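Local coordinates for protein intimin (Escherichia coli O127:H6 str. E2348/69, PDB 6TQD) that serves as a bacterial adhesin of the attaching-and-effacing type, here represented by the D00 and D0 domains of its extracellular passenger, at residues K123-A129 / K177-P181; K119-A124 / V202-Q207; D13-R19 / T97-N103. All blocks are in the same frame, centred on the assembly; numbering follows the deposited sequence.

Contact 1 of 3, residues K123-A129 / K177-P181; sequences KADGTEA and KSDKP
Lys177 lays its aliphatic chain across the carbonyls of Gly126 to Glu128. Its CG sits 3.6 Å from Glu128 O, and CE reaches both Thr127 O and the methyl of Ala129. With CG anti to its own carbonyl carbon (chi1 -58°), the extended chain carries NZ past Thr127 O, where two waters link it to Gly126 O and Thr127 O. Ser178 supplies the one direct hydrogen bond between the segments: its O accepts from Gly126 N at 2.7 Å, with the donor above the carbonyl plane. A water sits beside it, accepting from Ser178 N and lying 3.0 Å from Lys123 O and 2.8 Å from Glu128 O. Ser178 OG takes Lys180 N in an ST turn and is also bonded to Thr156 O. Asp179 folds its carboxylate back over Gly126, OD1 lying 3.1 Å from Gly126 CA. Asp125 OD1 forms an Asx turn with Thr127 N and also accepts, more nearly straight, Glu128 N. Ala124 CB packs on the Lys180-Pro181 peptide, 3.7 Å from Lys180 C, with Pro181 CD at 4.3 Å. The two loops thus meet at one end of the Ig-like domain: 123-129 leads from strand 121-123 into 130-138, and 177-181 joins strands 171-177 and 182-189.

Contact 2 of 3, residues K119-A124 / V202-Q207; sequences KTSAKA and VIFVDQ
Strands 121-123 and 202-205 run parallel, their axes 4.6 Å apart and 25° askew, laced by four backbone hydrogen bonds that alternate from Ile203 N to Thr120 O through to Ala124 N on Val205 O. On the inward face Ala122 CB rests 3.8 Å from Phe204 CE1. The phenyl ring is turned so that Lys123 O lies at its edge, in the ring plane, 3.6 Å from CD1; Ile130 packs on Ala122 and Phe204, and Ser178 touches the ring as well. Ala124 CB lies between Phe204 CB and Asp206 OD1. Strand 121-123 is the A' part of a split first strand: 111-117 pairs in the other sheet, then 121-123 joins the terminal strand 197-205 in parallel at the sheet edge, as A' does with G in many Ig-like domains. On the other face Ser121 CB meets the CG2 branch of Ile203 at 3.6 Å, while Ile203 CG1, anti to the backbone N (chi1 -174°), leads away and leaves CG2 to make the contact. Beyond the strands, the extended Lys123 chain crosses Gln207 obliquely, CG to CG at 3.9 Å. Its CE passes 3.4 Å from Gln207 O of the C-terminal carboxylate, and a water accepts from Lys123 NZ.

Contact 3 of 3, residues D13-R19 / T97-N103; sequences DINGTER and TITVLSN
Glu18 and Asn103 meet where strands 14-17 and 97-101 run out. Glu18 CB lies 3.7 Å from Val100 CG1; CG, near both Leu101 O and Asn103 OD1, stands between the backbone N and the carbonyl carbon (chi1 58°), which brings the extended chain toward Asn103. CD lies 3.7 Å from Asn103 ND2, the carboxylate and amide planes 24° apart. At the tip OE1 accepts Asn103 N at 2.9 Å through its anti lone pair; OE2 accepts Tyr69 N and, in the conformer of Arg19 given, pairs with Arg19 NH1. Thr17 CG2 comes within 3.6 Å of Asn103 OD1, the two side chains crossing at about a right angle. Asn15 and Thr99 lie side by side on the face of Thr17 and Leu101, Asn15 OD1 being 3.3 Å from Thr99 CB. On the opposite face Ile14 CB meets Ile98 CG1 at 4.1 Å. Asp13 opens the ladder: its OD1 accepts Thr97 N from above the carboxylate plane, and a water joins it to Thr97 OG1, also bonded to Lys78. Five backbone hydrogen bonds follow, from Ile14 N on Thr97 O to Glu18 N on Leu101 O. The chain crosses from strand 6-9 in one sheet to 14-17 at the other's edge, parallel to the last strand, 90-101, like A' and G of Ig-like sandwiches.

Overall arrangement
Contacts 1 and 2 belong to one Ig-like domain and contact 3 to the other half of the chain. The first two are neighbours, their centres about 7 Å apart: they share Lys123 and Ala124, and Lys119 NZ ties them by a salt bridge to Glu128 OE1. Along the chain, contact 1 is nested inside the loop that contact 2 closes. Contact 3 closes before either opens and touches neither; its centre is about 40 Å from that of contact 1, with nearest atoms about 26 Å apart, and about 20 Å separates it from the nearest atoms of contact 2. Contacts 2 and 3 repeat one design, a short parallel edge strand. The bound sodium lies by contact 3, about 4 Å from the Asp13 side chain.

Contact 1 of 3, residues K123-A129 / K177-P181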
loop_
_atom_site.group_PDB
_atom_site.type_symbol
_atom_site.label_atom_id
_atom_site.label_comp_id
_atom_site.label_asym_id
_atom_site.label_seq_id
_atom_site.Cartn_x
_atom_site.Cartn_y
_atom_site.Cartn_z
ATOM N N LYS A 123 -3.799 32.474 -5.146
ATOM C CA LYS A 123 -4.103 33.830 -4.729
ATOM C C LYS A 123 -5.199 33.830 -3.671
ATOM O O LYS A 123 -6.155 33.046 -3.729
ATOM C CB LYS A 123 -4.528 34.682 -5.926
ATOM C CG LYS A 123 -4.676 36.156 -5.568
ATOM C CD LYS A 123 -5.038 37.028 -6.765
ATOM C CE LYS A 123 -5.170 38.482 -6.335
ATOM N NZ LYS A 123 -5.865 39.323 -7.348
ATOM N N ALA A 124 -5.047 34.708 -2.685
ATOM C CA ALA A 124 -6.000 34.828 -1.584
ATOM C C ALA A 124 -7.164 35.744 -1.946
ATOM O O ALA A 124 -7.489 36.682 -1.215
ATOM C CB ALA A 124 -5.280 35.326 -0.336
ATOM N N ASP A 125 -7.796 35.479 -3.089
ATOM C CA ASP A 125 -8.902 36.296 -3.577
ATOM C C ASP A 125 -10.255 35.614 -3.422
ATOM O O ASP A 125 -11.251 36.121 -3.941
ATOM C CB ASP A 125 -8.673 36.686 -5.038
ATOM C CG ASP A 125 -8.563 35.491 -5.969
ATOM O OD1 ASP A 125 -8.614 34.331 -5.496
ATOM O OD2 ASP A 125 -8.416 35.714 -7.186
ATOM N N GLY A 126 -10.318 34.496 -2.711
ATOM C CA GLY A 126 -11.560 33.764 -2.600
ATOM C C GLY A 126 -12.053 33.168 -3.896
ATOM O O GLY A 126 -13.215 32.757 -3.972
ATOM N N THR A 127 -11.206 33.116 -4.920
ATOM C CA THR A 127 -11.641 32.708 -6.252
ATOM C C THR A 127 -10.748 31.602 -6.808
ATOM O O THR A 127 -11.257 30.603 -7.334
ATOM C CB THR A 127 -11.670 33.912 -7.201
ATOM O OG1 THR A 127 -12.407 34.983 -6.589
ATOM C CG2 THR A 127 -12.349 33.549 -8.497
ATOM N N GLU A 128 -9.429 31.757 -6.717
ATOM C CA GLU A 128 -8.553 30.726 -7.256
ATOM C C GLU A 128 -8.693 29.444 -6.440
ATOM O O GLU A 128 -8.651 29.475 -5.211
ATOM C CB GLU A 128 -7.089 31.147 -7.280
ATOM C CG GLU A 128 -6.255 30.065 -7.984
ATOM C CD GLU A 128 -4.801 30.417 -8.213
ATOM O OE1 GLU A 128 -4.125 29.625 -8.910
ATOM O OE2 GLU A 128 -4.326 31.453 -7.703
ATOM N N ALA A 129 -8.868 28.329 -7.136
ATOM C CA ALA A 129 -9.115 27.045 -6.499
ATOM C C ALA A 129 -7.850 26.206 -6.482
ATOM O O ALA A 129 -7.112 26.140 -7.471
ATOM C CB ALA A 129 -10.209 26.287 -7.254
ATOM N N LYS A 177 -10.660 27.205 -1.532
ATOM C CA LYS A 177 -10.460 28.618 -1.862
ATOM C C LYS A 177 -10.339 29.397 -0.561
ATOM O O LYS A 177 -10.808 28.954 0.491
ATOM C CB LYS A 177 -11.636 29.188 -2.671
ATOM C CG LYS A 177 -11.909 28.464 -3.981
ATOM C CD LYS A 177 -13.210 28.929 -4.618
ATOM C CE LYS A 177 -13.504 28.153 -5.893
ATOM N NZ LYS A 177 -14.781 28.584 -6.528
ATOM N N SER A 178 -9.723 30.574 -0.628
ATOM C CA SER A 178 -9.595 31.391 0.576
ATOM C C SER A 178 -9.457 32.861 0.215
ATOM O O SER A 178 -8.840 33.201 -0.797
ATOM C CB SER A 178 -8.385 30.976 1.421
ATOM O OG SER A 178 -8.313 31.752 2.603
ATOM N N ASP A 179 -10.038 33.715 1.063
ATOM C CA ASP A 179 -9.907 35.165 0.997
ATOM C C ASP A 179 -8.822 35.714 1.917
ATOM O O ASP A 179 -8.662 36.935 2.004
ATOM C CB ASP A 179 -11.236 35.819 1.404
ATOM C CG ASP A 179 -12.315 35.657 0.359
ATOM O OD1 ASP A 179 -12.165 36.217 -0.749
ATOM O OD2 ASP A 179 -13.319 34.968 0.645
ATOM N N LYS A 180 -8.088 34.860 2.619
ATOM C CA LYS A 180 -7.126 35.298 3.620
ATOM C C LYS A 180 -5.766 34.699 3.295
ATOM O O LYS A 180 -5.678 33.497 2.982
ATOM C CB LYS A 180 -7.590 34.822 5.008
ATOM C CG LYS A 180 -6.618 35.139 6.134
ATOM C CD LYS A 180 -7.173 34.694 7.483
ATOM C CE LYS A 180 -6.168 34.912 8.604
ATOM N NZ LYS A 180 -6.691 34.438 9.917
ATOM N N PRO A 181 -4.687 35.480 3.352
ATOM C CA PRO A 181 -3.353 34.887 3.185
ATOM C C PRO A 181 -2.996 34.020 4.382
ATOM O O PRO A 181 -3.337 34.339 5.521
ATOM C CB PRO A 181 -2.431 36.109 3.097
ATOM C CG PRO A 181 -3.151 37.160 3.851
ATOM C CD PRO A 181 -4.611 36.939 3.559
HETATM O O HOH W 1 -8.676 31.522 -3.259
HETATM O O HOH W 2 -15.278 31.727 -5.687
HETATM O O HOH W 3 -13.635 30.191 -8.284
#

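Contact 2 of 3, residues K119-A124 / V202-Q207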
loop_
_atom_site.group_PDB
_atom_site.type_symbol
_atom_site.label_atom_id
_atom_site.label_comp_id
_atom_site.label_asym_id
_atom_site.label_seq_id
_atom_site.Cartn_x
_atom_site.Cartn_y
_atom_site.Cartn_z
ATOM N N LYS A 119 -1.728 22.404 -6.663
ATOM C CA LYS A 119 -0.906 23.601 -6.554
ATOM C C LYS A 119 -0.400 23.721 -5.128
ATOM O O LYS A 119 -1.055 23.269 -4.187
ATOM C CB LYS A 119 -1.708 24.873 -6.856
ATOM C CG LYS A 119 -2.458 24.852 -8.158
ATOM C CD LYS A 119 -3.472 25.978 -8.205
ATOM C CE LYS A 119 -4.279 25.919 -9.482
ATOM N NZ LYS A 119 -5.291 26.996 -9.534
ATOM N N THR A 120 0.761 24.356 -4.972
ATOM C CA THR A 120 1.308 24.614 -3.645
ATOM C C THR A 120 0.908 25.983 -3.119
ATOM O O THR A 120 1.057 26.246 -1.919
ATOM C CB THR A 120 2.838 24.520 -3.671
ATOM O OG1 THR A 120 3.369 25.502 -4.566
ATOM C CG2 THR A 120 3.279 23.128 -4.111
ATOM N N SER A 121 0.417 26.854 -3.988
ATOM C CA SER A 121 0.031 28.201 -3.596
ATOM C C SER A 121 -1.066 28.684 -4.534
ATOM O O SER A 121 -1.233 28.171 -5.648
ATOM C CB SER A 121 1.233 29.154 -3.592
ATOM O OG SER A 121 1.750 29.343 -4.895
ATOM N N ALA A 122 -1.831 29.657 -4.053
ATOM C CA ALA A 122 -2.905 30.248 -4.838
ATOM C C ALA A 122 -3.161 31.654 -4.315
ATOM O O ALA A 122 -2.789 31.993 -3.190
ATOM C CB ALA A 122 -4.182 29.404 -4.766
ATOM N N LYS A 123 -3.799 32.474 -5.146
ATOM C CA LYS A 123 -4.103 33.830 -4.729
ATOM C C LYS A 123 -5.199 33.830 -3.671
ATOM O O LYS A 123 -6.155 33.046 -3.729
ATOM C CB LYS A 123 -4.528 34.682 -5.926
ATOM C CG LYS A 123 -4.676 36.156 -5.568
ATOM C CD LYS A 123 -5.038 37.028 -6.765
ATOM C CE LYS A 123 -5.170 38.482 -6.335
ATOM N NZ LYS A 123 -5.865 39.323 -7.348
ATOM N N ALA A 124 -5.047 34.708 -2.685
ATOM C CA ALA A 124 -6.000 34.828 -1.584
ATOM C C ALA A 124 -7.164 35.744 -1.946
ATOM O O ALA A 124 -7.489 36.682 -1.215
ATOM C CB ALA A 124 -5.280 35.326 -0.336
ATOM N N VAL A 202 -0.692 24.093 2.048
ATOM C CA VAL A 202 -0.638 25.009 0.920
ATOM C C VAL A 202 -0.705 26.412 1.500
ATOM O O VAL A 202 -1.068 26.611 2.656
ATOM C CB VAL A 202 -1.775 24.773 -0.086
ATOM C CG1 VAL A 202 -1.704 23.361 -0.648
ATOM C CG2 VAL A 202 -3.131 25.019 0.565
ATOM N N ILE A 203 -0.342 27.391 0.685
ATOM C CA ILE A 203 -0.296 28.779 1.130
ATOM C C ILE A 203 -1.094 29.634 0.159
ATOM O O ILE A 203 -0.895 29.551 -1.059
ATOM C CB ILE A 203 1.155 29.287 1.267
ATOM C CG1 ILE A 203 1.164 30.686 1.883
ATOM C CG2 ILE A 203 1.856 29.287 -0.087
ATOM C CD1 ILE A 203 2.518 31.091 2.443
ATOM N N PHE A 204 -1.967 30.482 0.695
ATOM C CA PHE A 204 -2.664 31.487 -0.105
ATOM C C PHE A 204 -1.920 32.808 0.048
ATOM O O PHE A 204 -1.567 33.202 1.166
ATOM C CB PHE A 204 -4.118 31.618 0.350
ATOM C CG PHE A 204 -4.988 30.449 -0.047
ATOM C CD1 PHE A 204 -5.623 30.423 -1.277
ATOM C CD2 PHE A 204 -5.154 29.366 0.804
ATOM C CE1 PHE A 204 -6.419 29.361 -1.647
ATOM C CE2 PHE A 204 -5.948 28.296 0.435
ATOM C CZ PHE A 204 -6.579 28.288 -0.789
ATOM N N VAL A 205 -1.677 33.482 -1.082
ATOM C CA VAL A 205 -0.764 34.617 -1.149
ATOM C C VAL A 205 -1.501 35.859 -1.639
ATOM O O VAL A 205 -2.317 35.789 -2.564
ATOM C CB VAL A 205 0.430 34.300 -2.079
ATOM C CG1 VAL A 205 1.475 35.406 -2.015
ATOM C CG2 VAL A 205 1.053 32.953 -1.719
ATOM N N ASP A 206 -1.200 36.994 -1.025
ATOM C CA ASP A 206 -1.727 38.262 -1.507
ATOM C C ASP A 206 -0.846 38.792 -2.634
ATOM O O ASP A 206 0.376 38.607 -2.641
ATOM C CB ASP A 206 -1.753 39.308 -0.393
ATOM C CG ASP A 206 -2.923 39.131 0.551
ATOM O OD1 ASP A 206 -3.963 38.584 0.124
ATOM O OD2 ASP A 206 -2.804 39.554 1.721
ATOM N N GLN A 207 -1.480 39.455 -3.594
ATOM C CA GLN A 207 -0.768 39.992 -4.747
ATOM C C GLN A 207 -1.694 40.847 -5.602
ATOM O O GLN A 207 -2.912 40.826 -5.426
ATOM C CB GLN A 207 -0.186 38.853 -5.584
ATOM C CG GLN A 207 -1.210 37.831 -6.047
ATOM C CD GLN A 207 -0.568 36.622 -6.697
ATOM O OE1 GLN A 207 -0.196 35.663 -6.020
ATOM N NE2 GLN A 207 -0.431 36.662 -8.018
ATOM O OXT GLN A 207 -1.247 41.577 -6.485
HETATM O O HOH W 4 -4.883 41.725 -6.466
#

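Contact 3 of 3, residues D13-R19 / T97-N103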
loop_
_atom_site.group_PDB
_atom_site.type_symbol
_atom_site.label_atom_id
_atom_site.label_comp_id
_atom_site.label_asym_id
_atom_site.label_seq_id
_atom_site.Cartn_x
_atom_site.Cartn_y
_atom_site.Cartn_z
ATOM N N ASP A 13 -1.276 -14.582 -0.105
ATOM C CA ASP A 13 -0.285 -13.572 -0.430
ATOM C C ASP A 13 0.009 -12.750 0.819
ATOM O O ASP A 13 -0.698 -12.829 1.825
ATOM C CB ASP A 13 -0.765 -12.682 -1.572
ATOM C CG ASP A 13 -0.818 -13.421 -2.902
ATOM O OD1 ASP A 13 0.086 -14.249 -3.172
ATOM O OD2 ASP A 13 -1.766 -13.171 -3.674
ATOM N N ILE A 14 1.071 -11.965 0.756
ATOM C CA ILE A 14 1.553 -11.211 1.905
ATOM C C ILE A 14 1.319 -9.731 1.665
ATOM O O ILE A 14 1.610 -9.213 0.577
ATOM C CB ILE A 14 3.032 -11.509 2.199
ATOM C CG1 ILE A 14 3.150 -12.942 2.738
ATOM C CG2 ILE A 14 3.605 -10.512 3.173
ATOM C CD1 ILE A 14 4.541 -13.477 2.768
ATOM N N ASN A 15 0.732 -9.074 2.662
ATOM C CA ASN A 15 0.579 -7.620 2.713
ATOM C C ASN A 15 1.114 -7.173 4.059
ATOM O O ASN A 15 0.653 -7.662 5.100
ATOM C CB ASN A 15 -0.890 -7.248 2.597
ATOM C CG ASN A 15 -1.529 -7.788 1.333
ATOM O OD1 ASN A 15 -1.187 -7.381 0.224
ATOM N ND2 ASN A 15 -2.475 -8.699 1.501
ATOM N N GLY A 16 2.111 -6.293 4.052
ATOM C CA GLY A 16 2.741 -5.897 5.294
ATOM C C GLY A 16 3.365 -4.524 5.253
ATOM O O GLY A 16 3.568 -3.936 4.197
ATOM N N THR A 17 3.712 -4.044 6.442
ATOM C CA THR A 17 4.341 -2.749 6.569
ATOM C C THR A 17 5.789 -2.843 6.099
ATOM O O THR A 17 6.470 -3.856 6.297
ATOM C CB THR A 17 4.342 -2.332 8.043
ATOM O OG1 THR A 17 2.992 -2.214 8.509
ATOM C CG2 THR A 17 5.015 -0.952 8.213
ATOM N N GLU A 18 6.260 -1.765 5.481
ATOM C CA GLU A 18 7.643 -1.679 5.028
ATOM C C GLU A 18 8.593 -2.048 6.158
ATOM O O GLU A 18 8.386 -1.670 7.312
ATOM C CB GLU A 18 7.913 -0.242 4.553
ATOM C CG GLU A 18 7.661 0.836 5.614
ATOM C CD GLU A 18 7.966 2.235 5.116
ATOM O OE1 GLU A 18 7.138 3.155 5.363
ATOM O OE2 GLU A 18 9.021 2.425 4.468
ATOM N N ARG A 19 9.628 -2.812 5.812
ATOM C CA ARG A 19 10.690 -3.251 6.712
ATOM C C ARG A 19 10.236 -4.283 7.741
ATOM O O ARG A 19 11.009 -4.624 8.646
ATOM C CB ARG A 19 11.382 -2.069 7.408
ATOM C CG ARG A 19 12.019 -1.068 6.452
ATOM C CD ARG A 19 12.805 0.003 7.208
ATOM N NE ARG A 19 13.368 1.026 6.327
ATOM C CZ ARG A 19 12.738 2.139 5.958
ATOM N NH1 ARG A 19 11.503 2.389 6.377
ATOM N NH2 ARG A 19 13.346 3.008 5.159
ATOM N N THR A 97 2.838 -13.136 -4.062
ATOM C CA THR A 97 2.817 -11.695 -4.263
ATOM C C THR A 97 2.936 -11.010 -2.909
ATOM O O THR A 97 2.189 -11.332 -1.973
ATOM C CB THR A 97 1.546 -11.266 -4.994
ATOM O OG1 THR A 97 1.459 -11.959 -6.253
ATOM C CG2 THR A 97 1.540 -9.757 -5.247
ATOM N N ILE A 98 3.888 -10.094 -2.806
ATOM C CA ILE A 98 4.173 -9.364 -1.576
ATOM C C ILE A 98 3.917 -7.889 -1.854
ATOM O O ILE A 98 4.529 -7.302 -2.755
ATOM C CB ILE A 98 5.619 -9.604 -1.115
ATOM C CG1 ILE A 98 5.824 -11.101 -0.824
ATOM C CG2 ILE A 98 5.974 -8.737 0.095
ATOM C CD1 ILE A 98 7.270 -11.522 -0.714
ATOM N N THR A 99 3.011 -7.295 -1.088
ATOM C CA THR A 99 2.668 -5.885 -1.226
ATOM C C THR A 99 3.108 -5.154 0.031
ATOM O O THR A 99 2.819 -5.598 1.147
ATOM C CB THR A 99 1.169 -5.717 -1.438
ATOM O OG1 THR A 99 0.779 -6.451 -2.612
ATOM C CG2 THR A 99 0.815 -4.252 -1.636
ATOM N N VAL A 100 3.779 -4.026 -0.154
ATOM C CA VAL A 100 4.392 -3.260 0.921
ATOM C C VAL A 100 3.560 -2.003 1.124
ATOM O O VAL A 100 3.332 -1.234 0.175
ATOM C CB VAL A 100 5.849 -2.904 0.582
ATOM C CG1 VAL A 100 6.446 -2.013 1.653
ATOM C CG2 VAL A 100 6.662 -4.169 0.433
ATOM N N LEU A 101 3.110 -1.801 2.351
ATOM C CA LEU A 101 2.425 -0.589 2.772
ATOM C C LEU A 101 3.380 0.291 3.566
ATOM O O LEU A 101 4.344 -0.180 4.167
ATOM C CB LEU A 101 1.207 -0.934 3.623
ATOM C CG LEU A 101 0.035 -1.633 2.926
ATOM C CD1 LEU A 101 0.316 -3.109 2.675
ATOM C CD2 LEU A 101 -1.235 -1.476 3.737
ATOM N N SER A 102 3.107 1.591 3.553
ATOM C CA SER A 102 3.957 2.523 4.279
ATOM C C SER A 102 3.630 2.495 5.770
ATOM O O SER A 102 2.581 2.003 6.195
ATOM C CB SER A 102 3.767 3.927 3.708
ATOM O OG SER A 102 2.557 4.483 4.189
ATOM N N ASN A 103 4.556 3.038 6.566
ATOM C CA ASN A 103 4.390 3.047 8.015
ATOM C C ASN A 103 3.029 3.592 8.440
ATOM O O ASN A 103 2.441 3.122 9.420
ATOM C CB ASN A 103 5.498 3.889 8.657
ATOM C CG ASN A 103 6.816 3.164 8.726
ATOM O OD1 ASN A 103 6.865 1.974 9.032
ATOM N ND2 ASN A 103 7.899 3.879 8.451
HETATM O O HOH W 5 0.084 -14.385 -5.803
HETATM O O HOH W 6 0.141 -9.040 -1.925
HETATM O O HOH W 7 10.233 1.491 8.621
#